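PDB 5T11: lipoprotein from Paraburkholderia phytofirmans, which probably guides the export of Pel polysaccharide across the outer membrane, acting as a periplasmic lipoprotein that assembles into a ring of twelve subunits. Local coordinates for residues S147-A150 with K151-P155; P13-A16 with R17-V21; S137-L141 with S142-T146. The protein carries 1 engineered substitution. All coordinates share one frame; numbering follows the deposited sequence.

Contact 1: S147-A150 with K151-P155; sequences SLIA and KVLSP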
loop_
_atom_site.group_PDB
_atom_site.type_symbol
_atom_site.label_atom_id
_atom_site.label_comp_id
_atom_site.label_asym_id
_atom_site.label_seq_id
_atom_site.Cartn_x
_atom_site.Cartn_y
_atom_site.Cartn_z
ATOM N N SER B 147 -22.993 16.333 26.497
ATOM C CA SER B 147 -24.376 16.796 26.445
ATOM C C SER B 147 -25.362 15.644 26.643
ATOM O O SER B 147 -26.378 15.800 27.332
ATOM C CB SER B 147 -24.618 17.499 25.106
ATOM O OG SER B 147 -25.880 18.130 25.041
ATOM N N LEU B 148 -25.071 14.471 26.062
ATOM C CA LEU B 148 -26.016 13.356 26.122
ATOM C C LEU B 148 -26.054 12.724 27.511
ATOM O O LEU B 148 -27.133 12.409 28.036
ATOM C CB LEU B 148 -25.655 12.296 25.080
ATOM C CG LEU B 148 -26.445 10.984 25.178
ATOM C CD1 LEU B 148 -27.928 11.216 24.855
ATOM C CD2 LEU B 148 -25.863 9.874 24.260
ATOM N N ILE B 149 -24.885 12.507 28.101
ATOM C CA ILE B 149 -24.830 11.923 29.431
ATOM C C ILE B 149 -25.505 12.841 30.443
ATOM O O ILE B 149 -26.221 12.375 31.342
ATOM C CB ILE B 149 -23.372 11.613 29.798
ATOM C CG1 ILE B 149 -22.904 10.404 28.990
ATOM C CG2 ILE B 149 -23.233 11.356 31.312
ATOM C CD1 ILE B 149 -21.412 10.315 28.798
ATOM N N ALA B 150 -25.326 14.159 30.291
ATOM C CA ALA B 150 -26.039 15.107 31.148
ATOM C C ALA B 150 -27.545 14.911 31.038
ATOM O O ALA B 150 -28.256 14.880 32.050
ATOM C CB ALA B 150 -25.655 16.546 30.796
ATOM N N LYS B 151 -28.048 14.753 29.808
ATOM C CA LYS B 151 -29.480 14.514 29.615
ATOM C C LYS B 151 -29.897 13.183 30.242
ATOM O O LYS B 151 -30.862 13.117 31.018
ATOM C CB LYS B 151 -29.800 14.551 28.109
ATOM C CG LYS B 151 -31.269 14.412 27.730
ATOM C CD LYS B 151 -32.076 15.620 28.202
ATOM C CE LYS B 151 -33.530 15.575 27.731
ATOM N NZ LYS B 151 -34.352 16.568 28.475
ATOM N N VAL B 152 -29.148 12.113 29.940
ATOM C CA VAL B 152 -29.507 10.769 30.390
ATOM C C VAL B 152 -29.540 10.690 31.917
ATOM O O VAL B 152 -30.420 10.043 32.499
ATOM C CB VAL B 152 -28.528 9.737 29.796
ATOM C CG1 VAL B 152 -28.668 8.396 30.506
ATOM C CG2 VAL B 152 -28.750 9.578 28.282
ATOM N N LEU B 153 -28.578 11.321 32.584
ATOM C CA LEU B 153 -28.467 11.254 34.037
ATOM C C LEU B 153 -29.243 12.355 34.751
ATOM O O LEU B 153 -29.175 12.452 35.986
ATOM C CB LEU B 153 -26.992 11.308 34.460
ATOM C CG LEU B 153 -26.091 10.165 33.962
ATOM C CD1 LEU B 153 -24.676 10.291 34.546
ATOM C CD2 LEU B 153 -26.691 8.790 34.285
ATOM N N SER B 154 -29.989 13.178 34.013
ATOM C CA SER B 154 -30.746 14.250 34.653
ATOM C C SER B 154 -31.734 13.782 35.728
ATOM O O SER B 154 -31.942 14.545 36.687
ATOM C CB SER B 154 -31.480 15.084 33.592
ATOM O OG SER B 154 -32.543 14.354 33.010
ATOM N N PRO B 155 -32.366 12.599 35.651
ATOM C CA PRO B 155 -33.237 12.188 36.770
ATOM C C PRO B 155 -32.487 11.880 38.066
ATOM O O PRO B 155 -33.138 11.735 39.108
ATOM C CB PRO B 155 -33.947 10.938 36.230
ATOM C CG PRO B 155 -33.798 11.019 34.712
ATOM C CD PRO B 155 -32.466 11.659 34.513
#
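Ile-149 and Leu-153 sit one helical turn apart with their side chains side by side and pointing the same way. The branch methyl CG2 of Ile-149 does the touching, 3.7 Å from CD1 of Leu-153. It faces Leu-153 because it stands anti to its own backbone N, while CG1 lies beside that N at chi1 -73°. The next pair, Leu-148 and Val-152, meets at an oblique angle: CD1 of Leu-148 lies 3.9 Å from CG2 of Val-152. That same CG2 also rests against the carbonyl oxygen of Leu-148. Main-chain bonds hold both pairs in step, Val-152 N giving to Leu-148 O at 2.8 Å and Leu-153 N to Ile-149 O at 2.9 Å. Further on, Lys-151 O takes two bonds from Ser-154, one from N and a 2.9 Å bond from OG that lies in the carbonyl plane. Ile-149 meets Ile-42 and Thr-46 of helix 35-49 and Leu-153 meets Ala-43; Leu-153 also shares Phe-115 with Val-152, and Leu-148 packs on Val-111. Exposed Ser-147 hydrogen-bonds through OG to Arg-133 of strand 125-134. The pattern is that of an amphipathic helix laid on a beta sheet, its i to i+4 apolar pairs turned into the alpha/beta core.

Contact 2: P13-A16 with R17-V21; sequences PALA and RGDKV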
loop_
_atom_site.group_PDB
_atom_site.type_symbol
_atom_site.label_atom_id
_atom_site.label_comp_id
_atom_site.label_asym_id
_atom_site.label_seq_id
_atom_site.Cartn_x
_atom_site.Cartn_y
_atom_site.Cartn_z
ATOM N N PRO B 13 -35.599 6.374 42.468
ATOM C CA PRO B 13 -35.732 7.112 43.725
ATOM C C PRO B 13 -35.227 8.537 43.573
ATOM O O PRO B 13 -34.425 8.855 42.693
ATOM C CB PRO B 13 -34.856 6.315 44.698
ATOM C CG PRO B 13 -33.786 5.753 43.829
ATOM C CD PRO B 13 -34.430 5.474 42.479
ATOM N N ALA B 14 -35.726 9.409 44.436
ATOM C CA ALA B 14 -35.207 10.765 44.500
ATOM C C ALA B 14 -33.871 10.722 45.225
ATOM O O ALA B 14 -33.798 10.279 46.375
ATOM C CB ALA B 14 -36.194 11.689 45.212
ATOM N N LEU B 15 -32.810 11.142 44.553
ATOM C CA LEU B 15 -31.519 11.195 45.217
ATOM C C LEU B 15 -31.445 12.422 46.114
ATOM O O LEU B 15 -32.080 13.451 45.855
ATOM C CB LEU B 15 -30.375 11.217 44.207
ATOM C CG LEU B 15 -29.870 9.868 43.686
ATOM C CD1 LEU B 15 -30.965 9.068 43.027
ATOM C CD2 LEU B 15 -28.731 10.076 42.695
ATOM N N ALA B 16 -30.673 12.298 47.187
ATOM C CA ALA B 16 -30.386 13.406 48.079
ATOM C C ALA B 16 -28.922 13.810 47.942
ATOM O O ALA B 16 -28.079 13.027 47.494
ATOM C CB ALA B 16 -30.706 13.040 49.533
ATOM N N ARG B 17 -28.640 15.055 48.343
ATOM C CA ARG B 17 -27.277 15.583 48.321
ATOM C C ARG B 17 -26.286 14.638 48.994
ATOM O O ARG B 17 -25.190 14.403 48.471
ATOM C CB ARG B 17 -27.238 16.954 49.006
ATOM C CG ARG B 17 -27.644 18.120 48.118
ATOM C CD ARG B 17 -27.805 19.394 48.921
ATOM N NE ARG B 17 -29.059 19.400 49.669
ATOM C CZ ARG B 17 -29.351 20.243 50.658
ATOM N NH1 ARG B 17 -28.473 21.163 51.041
ATOM N NH2 ARG B 17 -30.526 20.162 51.269
ATOM N N GLY B 18 -26.658 14.075 50.141
ATOM C CA GLY B 18 -25.762 13.265 50.940
ATOM C C GLY B 18 -25.689 11.793 50.596
ATOM O O GLY B 18 -25.017 11.042 51.314
ATOM N N ASP B 19 -26.361 11.349 49.532
ATOM C CA ASP B 19 -26.271 9.962 49.089
ATOM C C ASP B 19 -24.927 9.749 48.403
ATOM O O ASP B 19 -24.657 10.366 47.368
ATOM C CB ASP B 19 -27.405 9.622 48.124
ATOM C CG ASP B 19 -28.751 9.483 48.811
ATOM O OD1 ASP B 19 -28.785 9.173 50.020
ATOM O OD2 ASP B 19 -29.782 9.670 48.121
ATOM N N LYS B 20 -24.092 8.874 48.963
ATOM C CA LYS B 20 -22.786 8.586 48.375
ATOM C C LYS B 20 -22.958 7.628 47.202
ATOM O O LYS B 20 -23.539 6.550 47.351
ATOM C CB LYS B 20 -21.840 8.009 49.424
ATOM C CG LYS B 20 -21.787 8.856 50.688
ATOM C CD LYS B 20 -20.572 8.573 51.556
ATOM C CE LYS B 20 -20.426 9.658 52.617
ATOM N NZ LYS B 20 -20.563 11.030 52.029
ATOM N N VAL B 21 -22.458 8.023 46.039
ATOM C CA VAL B 21 -22.563 7.244 44.810
ATOM C C VAL B 21 -21.160 6.900 44.331
ATOM O O VAL B 21 -20.308 7.786 44.199
ATOM C CB VAL B 21 -23.323 8.013 43.716
ATOM C CG1 VAL B 21 -23.357 7.211 42.410
ATOM C CG2 VAL B 21 -24.716 8.372 44.194
#
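Asp-19 reaches back to Ala-16 across a type I beta turn, Ala-16 to Asp-19, on the way from strand 5-9 into strand 21-28. Its CB points toward the preceding residues and lies 3.5 Å from the carbonyl oxygen of Ala-16. With chi1 at -73°, CG swings to the side of Asp-19's own backbone N and comes to lie 3.8 Å from both N and O of Ala-16. The carboxylate then divides its work. OD1 forms a salt bridge with Arg-89, just ahead of strand 90-99, while OD2 turns to the backbone, where it also lies 3.7 Å from CA of Leu-15. The turn itself is closed by Asp-19 N giving to Ala-16 O at 3.1 Å, a donor that stands well above the carbonyl plane. Asp-19 thus grips Ala-16 twice, once through its main chain and once through its side chain, and Arg-89 would balance the charge of this buried acid. Leu-15 turns its side chain to Ile-52 and Leu-156, packing this loop against two others. The second grip is the N-H of Ala-16 to OD2 of Asp-19, 2.9 Å long and nearly straight at 167°, met from above the carboxylate plane.

Contact 3: S137-L141 with S142-T146; sequences SRSGL and SSVAT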
loop_
_atom_site.group_PDB
_atom_site.type_symbol
_atom_site.label_atom_id
_atom_site.label_comp_id
_atom_site.label_asym_id
_atom_site.label_seq_id
_atom_site.Cartn_x
_atom_site.Cartn_y
_atom_site.Cartn_z
ATOM N N SER B 137 -21.869 17.190 11.108
ATOM C CA SER B 137 -20.486 17.067 10.669
ATOM C C SER B 137 -19.549 17.983 11.442
ATOM O O SER B 137 -18.364 17.663 11.598
ATOM C CB SER B 137 -20.404 17.373 9.180
ATOM O OG SER B 137 -21.457 16.731 8.515
ATOM N N ARG B 138 -20.046 19.121 11.920
ATOM C CA ARG B 138 -19.187 20.101 12.569
ATOM C C ARG B 138 -19.020 19.867 14.064
ATOM O O ARG B 138 -18.203 20.551 14.685
ATOM C CB ARG B 138 -19.731 21.519 12.357
ATOM C CG ARG B 138 -20.882 21.846 13.295
ATOM C CD ARG B 138 -21.245 23.324 13.286
ATOM N NE ARG B 138 -21.781 23.754 12.000
ATOM C CZ ARG B 138 -22.954 23.357 11.522
ATOM N NH1 ARG B 138 -23.380 23.796 10.342
ATOM N NH2 ARG B 138 -23.693 22.500 12.220
ATOM N N SER B 139 -19.763 18.936 14.658
ATOM C CA SER B 139 -19.751 18.814 16.107
ATOM C C SER B 139 -18.597 17.932 16.589
ATOM O O SER B 139 -17.992 17.163 15.833
ATOM C CB SER B 139 -21.081 18.263 16.621
ATOM O OG SER B 139 -21.656 17.338 15.723
ATOM N N GLY B 140 -18.291 18.073 17.875
ATOM C CA GLY B 140 -17.245 17.304 18.522
ATOM C C GLY B 140 -17.826 16.100 19.234
ATOM O O GLY B 140 -18.886 16.179 19.864
ATOM N N LEU B 141 -17.126 14.971 19.113
ATOM C CA LEU B 141 -17.545 13.766 19.819
ATOM C C LEU B 141 -17.698 14.030 21.318
ATOM O O LEU B 141 -18.721 13.684 21.921
ATOM C CB LEU B 141 -16.531 12.653 19.555
ATOM C CG LEU B 141 -16.724 11.304 20.243
ATOM C CD1 LEU B 141 -18.145 10.790 20.039
ATOM C CD2 LEU B 141 -15.716 10.307 19.691
ATOM N N SER B 142 -16.689 14.644 21.946
ATOM C CA SER B 142 -16.825 14.868 23.385
ATOM C C SER B 142 -17.964 15.841 23.711
ATOM O O SER B 142 -18.628 15.672 24.737
ATOM C CB SER B 142 -15.496 15.341 23.994
ATOM O OG SER B 142 -15.028 16.542 23.394
ATOM N N SER B 143 -18.218 16.852 22.871
ATOM C CA SER B 143 -19.381 17.708 23.111
ATOM C C SER B 143 -20.674 16.899 23.074
ATOM O O SER B 143 -21.539 17.045 23.946
ATOM C CB SER B 143 -19.443 18.843 22.090
ATOM O OG SER B 143 -18.497 19.853 22.383
ATOM N N VAL B 144 -20.822 16.030 22.067
ATOM C CA VAL B 144 -22.027 15.215 21.972
ATOM C C VAL B 144 -22.134 14.275 23.171
ATOM O O VAL B 144 -23.195 14.153 23.794
ATOM C CB VAL B 144 -22.054 14.448 20.639
ATOM C CG1 VAL B 144 -23.146 13.406 20.666
ATOM C CG2 VAL B 144 -22.295 15.418 19.481
ATOM N N ALA B 145 -21.041 13.595 23.510
ATOM C CA ALA B 145 -21.083 12.661 24.634
ATOM C C ALA B 145 -21.426 13.367 25.951
ATOM O O ALA B 145 -22.219 12.852 26.754
ATOM C CB ALA B 145 -19.745 11.933 24.748
ATOM N N THR B 146 -20.838 14.542 26.198
ATOM C CA THR B 146 -21.067 15.210 27.473
ATOM C C THR B 146 -22.507 15.702 27.566
ATOM O O THR B 146 -23.179 15.514 28.588
ATOM C CB THR B 146 -20.091 16.374 27.661
ATOM O OG1 THR B 146 -20.211 17.272 26.549
ATOM C CG2 THR B 146 -18.643 15.866 27.771
#
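Helix 141-152 starts with Gly-140 at its N-cap position. The carbonyl oxygen of this glycine opens the helical bonding: Val-144 N gives to Gly-140 O at 2.9 Å with a nearly straight N-H of 166°. One residue on, Ala-145 N gives to Leu-141 O at 2.8 Å, and both donors lie nearly in line with the C=O they meet. Side-chain carbons crowd round the first of these oxygens. CB of Ser-143 and CG2 of Val-144 each approach Gly-140 O to 3.5 Å, and Val-144 puts CG2 there because this branch lies beside its own backbone N, with CG1 anti to it at chi1 169°. The same CG2 reaches CB of Ser-139, 4.2 Å away, a light touch across the helix start. Gly-140 has no side chain to cap with; Leu-141 N is hydrogen-bonded to Tyr-101 OH, and Ser-142 N to Glu-98 of a neighbouring subunit. In this helix-on-sheet fold the helix start therefore lies both against its own sheet and at a subunit interface. Leu-141 packs on Val-111 and Trp-99, and Val-144 on Pro-109 and Val-111. On the interface side, Ser-143 OG is hydrogen-bonded to Thr-132 of the same neighbouring subunit, whose Lys-102 also bonds to the carbonyl oxygens of Ser-137 and Ser-139. Further along the first turns, CB of Ala-145 lies 3.5 Å from Leu-141 O and also touches Trp-99.

Overall arrangement
Along the chain contact 2 comes first, in the loop between strands 5-9 and 21-28; contacts 3 and 1 follow, their segments adjoining in sequence and both using helix 141-152. Contact 3 includes the loop after strand 125-134 and opens that helix, and contact 1 takes its later part, with about 14 Å between their centres. Contact 2 lies about 16 Å from contact 1 between centres and about 5 Å between nearest atoms, without touching. Contacts 2 and 3 sit on opposite sides of the chain's centre, about 29 Å between centres. The helix lies along one part of the mixed sheet; its start meets a neighbouring subunit, while no other chain touches the segments of contacts 1 and 2.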